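Local coordinates for protein ochratoxinase (Aspergillus niger, PDB 4C65) that releases C-terminal amino acids, with specific activity for aromatic ones such as phenylalanine, and degrades the mycotoxin ochratoxin A with zinc as its cofactor, at residues K124-G129 / P134-S139; A95-G100 / T337-P342; Y109-D114 / E388-A393; G64-H69 / P378-L383; L194-R197 / V202-V205. All blocks are in the same frame, centred on the assembly; numbering follows the deposited sequence. Where two conformers were deposited one is given.

Going from the N terminus, 64-69 comes first and opens contact 4, followed by 95-100 of contact 2 and 109-114 of contact 3. Contact 1 (124-129 with 134-139) then closes a short loop between a helix and the next sheet strand, and contact 5 (194-197 with 202-205) does the same further on. Both short loops lie within all three long ones. Contact 2 closes at 337-342, joining helix 90-106 to the loop after strand 331-332; contact 4 closes next, at 378-383, and encloses it. Contact 3 closes last, at 388-393, and crosses both contact 2 and contact 4. Contacts 3 and 4 adjoin in the mixed sheet, their centres about 5 Å apart.

Contact 1. Residues K124-G129 / P134-S139; sequences KAINDG and PNVYSS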
# COMPACT_ATOMS: atom_id res chain seq x y z
N LYS A 124 -1.66 31.27 8.69
CA LYS A 124 -2.35 31.63 7.46
C LYS A 124 -3.67 32.32 7.72
O LYS A 124 -4.04 33.21 6.96
CB LYS A 124 -2.63 30.41 6.62
CG LYS A 124 -1.39 29.79 6.04
CD LYS A 124 -1.72 28.44 5.41
CE LYS A 124 -1.25 28.41 3.98
NZ LYS A 124 -0.36 27.26 3.77
N ALA A 125 -4.39 31.91 8.76
CA ALA A 125 -5.65 32.53 9.07
C ALA A 125 -5.44 33.89 9.76
O ALA A 125 -6.36 34.73 9.78
CB ALA A 125 -6.50 31.60 9.91
N ILE A 126 -4.28 34.09 10.37
CA ILE A 126 -3.96 35.38 10.99
C ILE A 126 -3.53 36.34 9.89
O ILE A 126 -4.01 37.46 9.81
CB ILE A 126 -2.83 35.25 12.02
CG1 ILE A 126 -3.27 34.40 13.20
CG2 ILE A 126 -2.40 36.62 12.51
CD1 ILE A 126 -2.17 34.07 14.17
N ASN A 127 -2.66 35.86 9.00
CA ASN A 127 -2.12 36.68 7.93
C ASN A 127 -3.12 37.06 6.87
O ASN A 127 -2.95 38.08 6.24
CB ASN A 127 -0.91 36.00 7.27
CG ASN A 127 0.27 35.91 8.21
OD1 ASN A 127 0.49 36.80 9.01
ND2 ASN A 127 1.01 34.83 8.15
N ASP A 128 -4.17 36.28 6.65
CA ASP A 128 -5.23 36.75 5.74
C ASP A 128 -6.29 37.57 6.47
O ASP A 128 -7.30 37.94 5.87
CB ASP A 128 -5.84 35.61 4.92
CG ASP A 128 -6.71 34.64 5.74
OD1 ASP A 128 -6.97 34.86 6.93
OD2 ASP A 128 -7.10 33.61 5.17
N GLY A 129 -6.08 37.85 7.75
CA GLY A 129 -7.02 38.67 8.51
C GLY A 129 -8.34 38.00 8.94
O GLY A 129 -9.19 38.67 9.51
N PRO A 134 -0.78 36.73 17.59
CA PRO A 134 0.59 37.20 17.48
C PRO A 134 1.23 36.80 16.15
O PRO A 134 0.67 35.99 15.41
CB PRO A 134 1.31 36.48 18.61
CG PRO A 134 0.25 35.77 19.39
CD PRO A 134 -0.95 35.66 18.56
N ASN A 135 2.36 37.43 15.84
CA ASN A 135 3.24 36.91 14.84
C ASN A 135 3.59 35.51 15.28
O ASN A 135 4.01 35.32 16.44
CB ASN A 135 4.50 37.75 14.75
CG ASN A 135 4.23 39.11 14.15
OD1 ASN A 135 3.94 39.22 12.98
ND2 ASN A 135 4.35 40.16 14.96
N VAL A 136 3.39 34.53 14.41
CA VAL A 136 3.73 33.16 14.74
C VAL A 136 4.97 32.71 13.98
O VAL A 136 5.02 32.77 12.77
CB VAL A 136 2.55 32.21 14.44
CG1 VAL A 136 2.93 30.76 14.74
CG2 VAL A 136 1.32 32.61 15.25
N TYR A 137 6.00 32.30 14.71
CA TYR A 137 7.15 31.65 14.13
C TYR A 137 7.07 30.20 14.57
O TYR A 137 7.26 29.89 15.75
CB TYR A 137 8.45 32.29 14.61
CG TYR A 137 8.51 33.75 14.35
CD1 TYR A 137 7.92 34.64 15.20
CD2 TYR A 137 9.18 34.24 13.25
CE1 TYR A 137 7.97 36.01 14.96
CE2 TYR A 137 9.23 35.59 12.98
CZ TYR A 137 8.62 36.48 13.84
OH TYR A 137 8.69 37.83 13.58
N SER A 138 6.78 29.32 13.62
CA SER A 138 6.49 27.95 13.94
C SER A 138 7.57 27.01 13.43
O SER A 138 8.17 27.24 12.39
CB SER A 138 5.13 27.55 13.34
OG SER A 138 4.80 26.20 13.64
N SER A 139 7.79 25.94 14.20
CA SER A 139 8.69 24.87 13.82
C SER A 139 8.00 23.85 12.89
O SER A 139 8.67 22.96 12.33
CB SER A 139 9.16 24.16 15.07
OG SER A 139 8.02 23.66 15.75
O HOH W 1 1.34 37.76 12.13
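I126, near the end of helix 119-127, reaches across to P134 and V136 with the far end of its side chain. CG1 lies beside the backbone N (chi1 -66°) and the chain then runs on extended (chi2 172°), which carries CD1 well out from the helix. That methyl sits 3.6 Å from P134 O and 3.9 Å from V136 CG2. On the strand, V136 sends CG1 anti to its own N, leaving CG2 as the branch that meets I126; the two side chains cross at about a right angle. K416 of strand 411-416 also packs on I126, while V136 rests on A123 and F72.

Next to this contact a water bridges two asparagines, N127 and N135. It donates to N135 OD1 at 3.1 Å and, weakly, to N127 OD1 at 3.4 Å. Beyond the helix end, D128 forms a salt bridge with R96 of a neighbouring subunit.

The pair belongs to the beta-alpha-beta unit of strand 109-114, helix 119-127 and strand 135-138. No direct hydrogen bond joins the two segments: between 124-129 and 134-139 the link is one isoleucine methyl, set against a carbonyl oxygen and a valine methyl, plus one shared water held weakly on the helix side.

Contact 2. Residues A95-G100 / T337-P342; sequences ARLARG and TAPGGP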
# COMPACT_ATOMS: atom_id res chain seq x y z
N ALA A 95 -9.76 25.64 15.49
CA ALA A 95 -10.80 26.42 16.10
C ALA A 95 -10.34 26.86 17.49
O ALA A 95 -10.47 28.02 17.85
CB ALA A 95 -12.11 25.63 16.16
N ARG A 96 -9.79 25.92 18.25
CA ARG A 96 -9.36 26.19 19.62
C ARG A 96 -8.19 27.15 19.62
O ARG A 96 -8.14 28.08 20.44
CB ARG A 96 -9.00 24.90 20.36
CG ARG A 96 -10.17 23.96 20.59
CD ARG A 96 -9.96 23.01 21.76
NE ARG A 96 -11.05 22.06 21.85
CZ ARG A 96 -11.15 20.92 21.16
NH1 ARG A 96 -10.20 20.46 20.33
NH2 ARG A 96 -12.27 20.21 21.32
N LEU A 97 -7.26 26.94 18.69
CA LEU A 97 -6.13 27.82 18.57
C LEU A 97 -6.50 29.28 18.22
O LEU A 97 -5.73 30.21 18.51
CB LEU A 97 -5.14 27.26 17.55
CG LEU A 97 -4.46 25.99 18.06
CD1 LEU A 97 -3.83 25.21 16.90
CD2 LEU A 97 -3.42 26.29 19.13
N ALA A 98 -7.65 29.48 17.60
CA ALA A 98 -8.09 30.80 17.25
C ALA A 98 -8.42 31.60 18.51
O ALA A 98 -8.07 32.77 18.59
CB ALA A 98 -9.32 30.73 16.33
N ARG A 99 -9.12 30.98 19.45
CA ARG A 99 -9.38 31.58 20.75
C ARG A 99 -8.06 31.88 21.45
O ARG A 99 -7.87 32.96 21.94
CB ARG A 99 -10.22 30.66 21.62
CG ARG A 99 -10.47 31.19 23.02
CD ARG A 99 -11.37 32.43 22.98
NE ARG A 99 -11.71 32.94 24.31
CZ ARG A 99 -12.66 32.46 25.09
NH1 ARG A 99 -13.41 31.43 24.71
NH2 ARG A 99 -12.88 33.02 26.28
N GLY A 100 -7.17 30.89 21.47
CA GLY A 100 -5.87 31.02 22.09
C GLY A 100 -5.08 32.19 21.57
O GLY A 100 -4.56 32.98 22.34
N THR A 337 3.43 26.11 26.78
CA THR A 337 1.98 26.06 26.98
C THR A 337 1.24 26.33 25.66
O THR A 337 1.84 26.70 24.66
CB THR A 337 1.58 27.09 28.05
OG1 THR A 337 0.24 26.87 28.47
CG2 THR A 337 1.74 28.50 27.53
N ALA A 338 -0.07 26.12 25.67
CA ALA A 338 -0.93 26.43 24.53
C ALA A 338 -1.10 27.94 24.41
O ALA A 338 -1.05 28.66 25.40
CB ALA A 338 -2.30 25.77 24.71
N PRO A 339 -1.34 28.42 23.19
CA PRO A 339 -1.70 29.85 22.95
C PRO A 339 -2.83 30.34 23.84
O PRO A 339 -3.80 29.62 24.05
CB PRO A 339 -2.15 29.85 21.50
CG PRO A 339 -1.31 28.76 20.87
CD PRO A 339 -1.17 27.69 21.92
N GLY A 340 -2.65 31.52 24.41
CA GLY A 340 -3.53 32.04 25.42
C GLY A 340 -3.32 31.42 26.79
O GLY A 340 -4.09 31.68 27.72
N GLY A 341 -2.26 30.64 26.94
CA GLY A 341 -1.90 30.06 28.23
C GLY A 341 -1.29 31.10 29.15
O GLY A 341 -1.16 32.27 28.78
N PRO A 342 -0.93 30.69 30.37
CA PRO A 342 -0.44 31.58 31.41
C PRO A 342 1.02 31.99 31.18
O PRO A 342 1.86 31.74 32.02
CB PRO A 342 -0.57 30.74 32.67
CG PRO A 342 -0.34 29.35 32.18
CD PRO A 342 -1.01 29.30 30.84
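L97 lays one methyl against the pyrrolidine ring of P339. Its CG stands beside the backbone N (chi1 -69°), and although the first bond of the side chain runs past the loop, the end swings in: CD2 comes 3.7 Å from P339 CG and 3.8 Å from P339 CD. The two side chains cross obliquely, and a single methyl, CD2, meets the CG-CD side of the ring. F72 packs on both of them.

The other part of the ring faces the helix backbone, with P339 CB 3.8 Å from G100 C. Here the absence of a side chain at G100 lets the loop come in very close: P339 O is 3.2 Å from G100 CA, and the CA atoms of G100 and G340 are only 4.2 Å apart. G100 O also lies near G340 N, but the angle is poor for a hydrogen bond; that N-H is bonded instead to Y112 OH of strand 109-114. The carbonyl oxygen of G340 accepts from N435 of a neighbouring subunit, and R96 NH1 forms a salt bridge with D76 of its own chain.

The loop contains a type II beta turn, A338 to G341, closed by G341 N to A338 O at 2.8 Å, with the Pro-Gly pair at its corners and G340 at positive phi (77°). One residue, T337, separates the turn from the active-site D336 in this amidohydrolase TIM barrel, and the P339 side chain lies about 6 Å from that of the zinc ligand H71.

Contact 3. Residues Y109-D114 / E388-A393; sequences YTSYRD and EADVIA
In the mixed sheet, T110 and D390 meet beside strand 60-67, which runs between strand 109-114, which holds T110, and strand 391-394, which begins just after D390. Their side chains slide past each other in opposite directions: T110 OG1 is 3.5 Å from D390 CB and 3.7 Å from D390 OD2, a contact without a direct hydrogen bond. With chi1 at 59°, OG1 of T110 falls between the backbone N and the carbonyl carbon, and CG2 is left to point at I392, whose CG2 is 4.5 Å away at the margin of contact.

The middle strand is parallel to 109-114 and antiparallel to 391-394. T110 bonds through its backbone to L65, and D390 likewise to G64, so the two residues flank a point where the strand between them carries no side chain; T110 OG1 packs against G64 CA.

A water takes up the polar ends. It donates to D390 OD2 at 2.7 Å and is hydrogen-bonded to S111 OG at 2.8 Å, while its separation from T110 OG1 is so short that this third link is doubtful. D390 is held at its other oxygen too: OD1 accepts from the backbone N of G417, so both carboxylate oxygens have partners.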
# COMPACT_ATOMS: atom_id res chain seq x y z
N TYR A 109 0.85 39.83 24.06
CA TYR A 109 1.80 38.97 23.39
C TYR A 109 1.66 39.11 21.88
O TYR A 109 0.67 38.63 21.31
CB TYR A 109 1.62 37.51 23.87
CG TYR A 109 2.27 37.30 25.24
CD1 TYR A 109 1.64 37.74 26.41
CD2 TYR A 109 3.54 36.72 25.34
CE1 TYR A 109 2.25 37.60 27.64
CE2 TYR A 109 4.15 36.55 26.57
CZ TYR A 109 3.51 37.02 27.71
OH TYR A 109 4.12 36.85 28.94
N THR A 110 2.63 39.78 21.25
CA THR A 110 2.58 40.06 19.84
C THR A 110 3.44 39.11 18.98
O THR A 110 3.40 39.15 17.76
CB THR A 110 2.94 41.52 19.55
OG1 THR A 110 4.25 41.81 20.04
CG2 THR A 110 1.95 42.44 20.24
N SER A 111 4.23 38.26 19.64
CA SER A 111 4.97 37.21 18.95
C SER A 111 5.01 35.94 19.79
O SER A 111 5.17 35.99 21.00
CB SER A 111 6.41 37.66 18.62
OG SER A 111 6.44 38.63 17.57
N TYR A 112 4.86 34.82 19.10
CA TYR A 112 4.95 33.50 19.66
C TYR A 112 5.89 32.64 18.80
O TYR A 112 5.83 32.68 17.59
CB TYR A 112 3.58 32.84 19.60
CG TYR A 112 2.63 32.99 20.77
CD1 TYR A 112 3.02 33.56 21.98
CD2 TYR A 112 1.34 32.46 20.68
CE1 TYR A 112 2.12 33.63 23.04
CE2 TYR A 112 0.46 32.52 21.73
CZ TYR A 112 0.84 33.12 22.90
OH TYR A 112 -0.06 33.14 23.93
N ARG A 113 6.77 31.87 19.46
CA ARG A 113 7.49 30.79 18.80
C ARG A 113 6.83 29.47 19.14
O ARG A 113 6.92 28.99 20.29
CB ARG A 113 8.98 30.79 19.16
CG ARG A 113 9.81 29.89 18.25
CD ARG A 113 11.28 29.91 18.62
NE ARG A 113 11.52 29.40 19.97
CZ ARG A 113 12.68 28.97 20.45
NH1 ARG A 113 13.77 28.95 19.68
NH2 ARG A 113 12.77 28.55 21.70
N ASP A 114 6.14 28.91 18.15
CA ASP A 114 5.49 27.61 18.22
C ASP A 114 6.55 26.54 17.97
O ASP A 114 7.23 26.57 16.95
CB ASP A 114 4.41 27.53 17.15
CG ASP A 114 3.83 26.17 16.98
OD1 ASP A 114 3.68 25.44 17.99
OD2 ASP A 114 3.45 25.83 15.86
N GLU A 388 9.95 47.13 14.22
CA GLU A 388 8.54 46.89 13.94
C GLU A 388 7.67 47.42 15.08
O GLU A 388 8.02 47.30 16.25
CB GLU A 388 8.25 45.41 13.73
CG GLU A 388 8.94 44.80 12.54
CD GLU A 388 8.12 43.77 11.80
OE1 GLU A 388 7.37 42.94 12.41
OE2 GLU A 388 8.23 43.80 10.56
N ALA A 389 6.53 48.00 14.72
CA ALA A 389 5.63 48.64 15.68
C ALA A 389 4.75 47.61 16.37
O ALA A 389 3.54 47.58 16.19
CB ALA A 389 4.78 49.70 14.98
N ASP A 390 5.40 46.76 17.17
CA ASP A 390 4.73 45.83 18.09
C ASP A 390 4.90 46.43 19.49
O ASP A 390 6.00 46.41 20.06
CB ASP A 390 5.37 44.45 18.03
CG ASP A 390 5.13 43.74 16.72
OD1 ASP A 390 4.59 44.37 15.78
OD2 ASP A 390 5.42 42.53 16.65
N VAL A 391 3.83 47.05 20.00
CA VAL A 391 3.94 47.97 21.13
C VAL A 391 2.75 47.75 22.01
O VAL A 391 1.63 47.61 21.51
CB VAL A 391 3.97 49.45 20.64
CG1 VAL A 391 4.14 50.42 21.81
CG2 VAL A 391 5.07 49.68 19.62
N ILE A 392 2.98 47.70 23.31
CA ILE A 392 1.86 47.59 24.24
C ILE A 392 1.91 48.67 25.32
O ILE A 392 2.99 49.13 25.71
CB ILE A 392 1.76 46.19 24.88
CG1 ILE A 392 3.00 45.85 25.71
CG2 ILE A 392 1.54 45.15 23.80
CD1 ILE A 392 2.86 44.60 26.57
N ALA A 393 0.73 49.05 25.78
CA ALA A 393 0.61 50.02 26.86
C ALA A 393 0.04 49.35 28.08
O ALA A 393 -0.84 48.50 27.98
CB ALA A 393 -0.27 51.19 26.45
O HOH W 2 6.21 41.12 18.79

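Contact 4. Residues G64-H69 / P378-L383; sequences GLWDCH and PLTGQL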
# COMPACT_ATOMS: atom_id res chain seq x y z
N GLY A 64 5.86 44.86 22.55
CA GLY A 64 5.00 43.67 22.65
C GLY A 64 5.79 42.45 23.13
O GLY A 64 6.97 42.31 22.79
N LEU A 65 5.15 41.61 23.92
CA LEU A 65 5.82 40.49 24.56
C LEU A 65 5.94 39.28 23.64
O LEU A 65 5.07 39.03 22.82
CB LEU A 65 5.07 40.10 25.82
CG LEU A 65 5.11 41.11 26.96
CD1 LEU A 65 3.97 40.84 27.92
CD2 LEU A 65 6.46 41.03 27.66
N TRP A 66 7.04 38.55 23.81
CA TRP A 66 7.28 37.28 23.12
C TRP A 66 7.16 36.13 24.11
O TRP A 66 7.50 36.27 25.28
CB TRP A 66 8.68 37.19 22.57
CG TRP A 66 8.93 37.90 21.30
CD1 TRP A 66 8.84 39.23 21.07
CD2 TRP A 66 9.42 37.32 20.08
NE1 TRP A 66 9.19 39.51 19.77
CE2 TRP A 66 9.55 38.35 19.15
CE3 TRP A 66 9.74 36.01 19.70
CZ2 TRP A 66 9.96 38.12 17.84
CZ3 TRP A 66 10.18 35.80 18.40
CH2 TRP A 66 10.29 36.85 17.50
N ASP A 67 6.62 35.00 23.65
CA ASP A 67 6.87 33.75 24.32
C ASP A 67 7.54 32.83 23.32
O ASP A 67 7.01 32.61 22.22
CB ASP A 67 5.62 33.13 24.88
CG ASP A 67 5.95 32.05 25.91
OD1 ASP A 67 6.33 30.92 25.49
OD2 ASP A 67 5.84 32.36 27.12
N CYS A 68 8.70 32.30 23.71
CA CYS A 68 9.53 31.53 22.82
C CYS A 68 9.34 30.03 22.92
O CYS A 68 10.11 29.27 22.31
CB CYS A 68 10.97 31.90 23.05
SG CYS A 68 11.31 33.65 22.75
N HIS A 69 8.36 29.59 23.69
CA HIS A 69 8.07 28.17 23.77
C HIS A 69 6.57 27.88 23.87
O HIS A 69 6.07 27.57 24.94
CB HIS A 69 8.81 27.52 24.94
CG HIS A 69 8.93 26.03 24.79
ND1 HIS A 69 10.12 25.37 24.92
CD2 HIS A 69 8.02 25.09 24.44
CE1 HIS A 69 9.94 24.08 24.70
NE2 HIS A 69 8.67 23.89 24.40
N PRO A 378 12.61 39.76 12.20
CA PRO A 378 12.76 41.13 11.75
C PRO A 378 13.43 41.94 12.88
O PRO A 378 13.76 41.39 13.93
CB PRO A 378 11.32 41.57 11.49
CG PRO A 378 10.48 40.73 12.38
CD PRO A 378 11.21 39.43 12.54
N LEU A 379 13.65 43.23 12.65
CA LEU A 379 14.04 44.13 13.73
C LEU A 379 12.82 44.36 14.58
O LEU A 379 11.94 45.10 14.18
CB LEU A 379 14.57 45.46 13.17
CG LEU A 379 15.93 45.38 12.46
CD1 LEU A 379 16.33 46.77 11.99
CD2 LEU A 379 17.01 44.79 13.37
N THR A 380 12.76 43.72 15.73
CA THR A 380 11.63 43.83 16.61
C THR A 380 12.02 43.54 18.06
O THR A 380 13.18 43.31 18.37
CB THR A 380 10.49 42.91 16.15
OG1 THR A 380 9.30 43.23 16.86
CG2 THR A 380 10.82 41.43 16.38
N GLY A 381 11.06 43.61 18.98
CA GLY A 381 11.33 43.36 20.39
C GLY A 381 11.98 44.52 21.14
O GLY A 381 12.28 44.39 22.33
N GLN A 382 12.12 45.67 20.48
CA GLN A 382 12.55 46.89 21.13
C GLN A 382 11.81 48.12 20.62
O GLN A 382 11.42 48.18 19.45
CB GLN A 382 14.02 47.13 20.88
CG GLN A 382 14.91 46.06 21.43
CD GLN A 382 16.35 46.38 21.16
OE1 GLN A 382 16.87 47.39 21.58
NE2 GLN A 382 17.02 45.47 20.47
N LEU A 383 11.61 49.10 21.52
CA LEU A 383 11.02 50.37 21.14
C LEU A 383 12.17 51.25 20.66
O LEU A 383 12.76 52.00 21.43
CB LEU A 383 10.25 51.02 22.31
CG LEU A 383 9.04 50.27 22.88
CD1 LEU A 383 8.25 51.19 23.79
CD2 LEU A 383 8.11 49.68 21.80
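The indole of W66 meets T380 at its edge: T380 CG2 lies near the ring plane, 3.7 Å from W66 CZ2. G381 CA approaches the same ring obliquely, 4.4 Å from W66 NE1. One face of the indole is covered by S111, whose CB stands over W66 CE2. On the same side, toward the CH2 end, comes the ring of Y137, tilted only about 15° from the indole. OG1 of T380 is anti to the backbone N (chi1 -168°), which leaves CG2 as the branch facing W66. G381, at positive phi, turns the loop beside the pyrrole end.

Further along the strand the chain turns a corner at C68. D67 OD1 accepts from H69 N at 3.0 Å, on the anti side of the carboxylate and 30° out of its plane; this Asx turn lies directly at H69, a zinc ligand. D67 OD2 is bonded to T335.

Strand 60-67 has 109-114 on one side and 391-394 on the other. The loop 378-383, which leads from helix 358-365 toward strand 391-394, lies along the tryptophan edge, and its L383 packs on L61, P63 and V391.

Contact 5. Residues L194-R197 / V202-V205; sequences LQIR and VIKV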
# COMPACT_ATOMS: atom_id res chain seq x y z
N LEU A 194 10.22 19.02 5.19
CA LEU A 194 8.77 19.02 5.29
C LEU A 194 8.25 20.13 6.20
O LEU A 194 7.14 20.63 6.01
CB LEU A 194 8.28 17.68 5.79
CG LEU A 194 8.27 16.51 4.81
CD1 LEU A 194 8.09 15.21 5.58
CD2 LEU A 194 7.17 16.65 3.79
N GLN A 195 9.04 20.56 7.19
CA GLN A 195 8.59 21.67 8.02
C GLN A 195 8.76 22.98 7.28
O GLN A 195 7.86 23.83 7.28
CB GLN A 195 9.34 21.71 9.35
CG GLN A 195 9.36 20.39 10.11
CD GLN A 195 8.10 19.57 9.90
OE1 GLN A 195 6.99 20.05 10.09
NE2 GLN A 195 8.30 18.27 9.61
N ILE A 196 9.91 23.16 6.62
CA ILE A 196 10.12 24.36 5.80
C ILE A 196 8.98 24.46 4.78
O ILE A 196 8.48 25.55 4.52
CB ILE A 196 11.45 24.33 5.05
CG1 ILE A 196 12.63 24.26 6.01
CG2 ILE A 196 11.57 25.53 4.14
CD1 ILE A 196 12.84 25.51 6.84
N ARG A 197 8.61 23.32 4.20
CA ARG A 197 7.51 23.24 3.24
C ARG A 197 6.23 23.92 3.73
O ARG A 197 5.58 24.61 2.95
CB ARG A 197 7.18 21.81 2.88
CG ARG A 197 6.31 21.65 1.65
CD ARG A 197 6.13 20.18 1.34
NE ARG A 197 5.51 20.01 0.05
CZ ARG A 197 4.23 20.22 -0.22
NH1 ARG A 197 3.35 20.48 0.74
NH2 ARG A 197 3.83 20.11 -1.45
N VAL A 202 11.39 28.18 12.23
CA VAL A 202 12.39 27.62 13.09
C VAL A 202 12.32 26.10 12.95
O VAL A 202 11.32 25.57 12.46
CB VAL A 202 12.20 28.09 14.54
CG1 VAL A 202 10.93 27.53 15.16
CG2 VAL A 202 13.42 27.72 15.40
N ILE A 203 13.38 25.40 13.37
CA ILE A 203 13.32 23.94 13.47
C ILE A 203 13.49 23.50 14.91
O ILE A 203 14.36 23.98 15.63
CB ILE A 203 14.36 23.24 12.55
CG1 ILE A 203 14.12 23.59 11.09
CG2 ILE A 203 14.30 21.71 12.70
CD1 ILE A 203 12.79 23.13 10.54
N LYS A 204 12.66 22.55 15.33
CA LYS A 204 12.72 22.00 16.70
C LYS A 204 13.06 20.52 16.68
O LYS A 204 12.39 19.74 16.01
CB LYS A 204 11.38 22.24 17.42
CG LYS A 204 11.07 21.35 18.60
CD LYS A 204 11.59 21.85 19.92
CE LYS A 204 10.81 20.92 20.92
NZ LYS A 204 9.28 20.91 20.99
N VAL A 205 14.05 20.12 17.49
CA VAL A 205 14.40 18.70 17.68
C VAL A 205 14.25 18.28 19.14
O VAL A 205 14.36 19.11 20.04
CB VAL A 205 15.84 18.36 17.28
CG1 VAL A 205 16.04 18.63 15.82
CG2 VAL A 205 16.86 19.14 18.08
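Q195 is the first residue of the helical segment to touch the strand, and it does so with its aliphatic base: CB lies 3.9 Å from I203 CD1. Beyond that the side chain leaves. CG is beside the backbone N (chi1 -51°), and a sharp bend at the next bond (chi2 -32°) turns the amide away from I203. There OE1 accepts from the backbone N of A141 and weakly from R198, while NE2 donates to the carbonyl of A191 one turn back in the same helix. The amide is thus gripped at both ends, and the base of the residue is left for the apolar contact.

I196 comes next. Its first bond runs past the strand, but the end bends back, and CD1 stops 4.4 Å from I203 CD1, a loose methyl-to-methyl approach. I203 therefore serves both helix residues with the same atom. Its other neighbours are I231 and A235 of helix 225-237 and V242 of the adjoining strand, so this one side chain sits between two helices of the barrel wall.

R197 faces elsewhere, making a salt bridge to D151 of another neighbouring subunit, not the one that meets helix 90-106.

On the strand, I203 is followed at once by K204, the active-site residue that binds both zinc ions. The chemistry across the contact is wholly apolar, with no hydrogen bond between the segments: helix 185-198 meets the strand that carries the zinc-binding lysine through methyl and methylene groups, and the nearby polar groups find their partners in other parts of the chain or in another subunit.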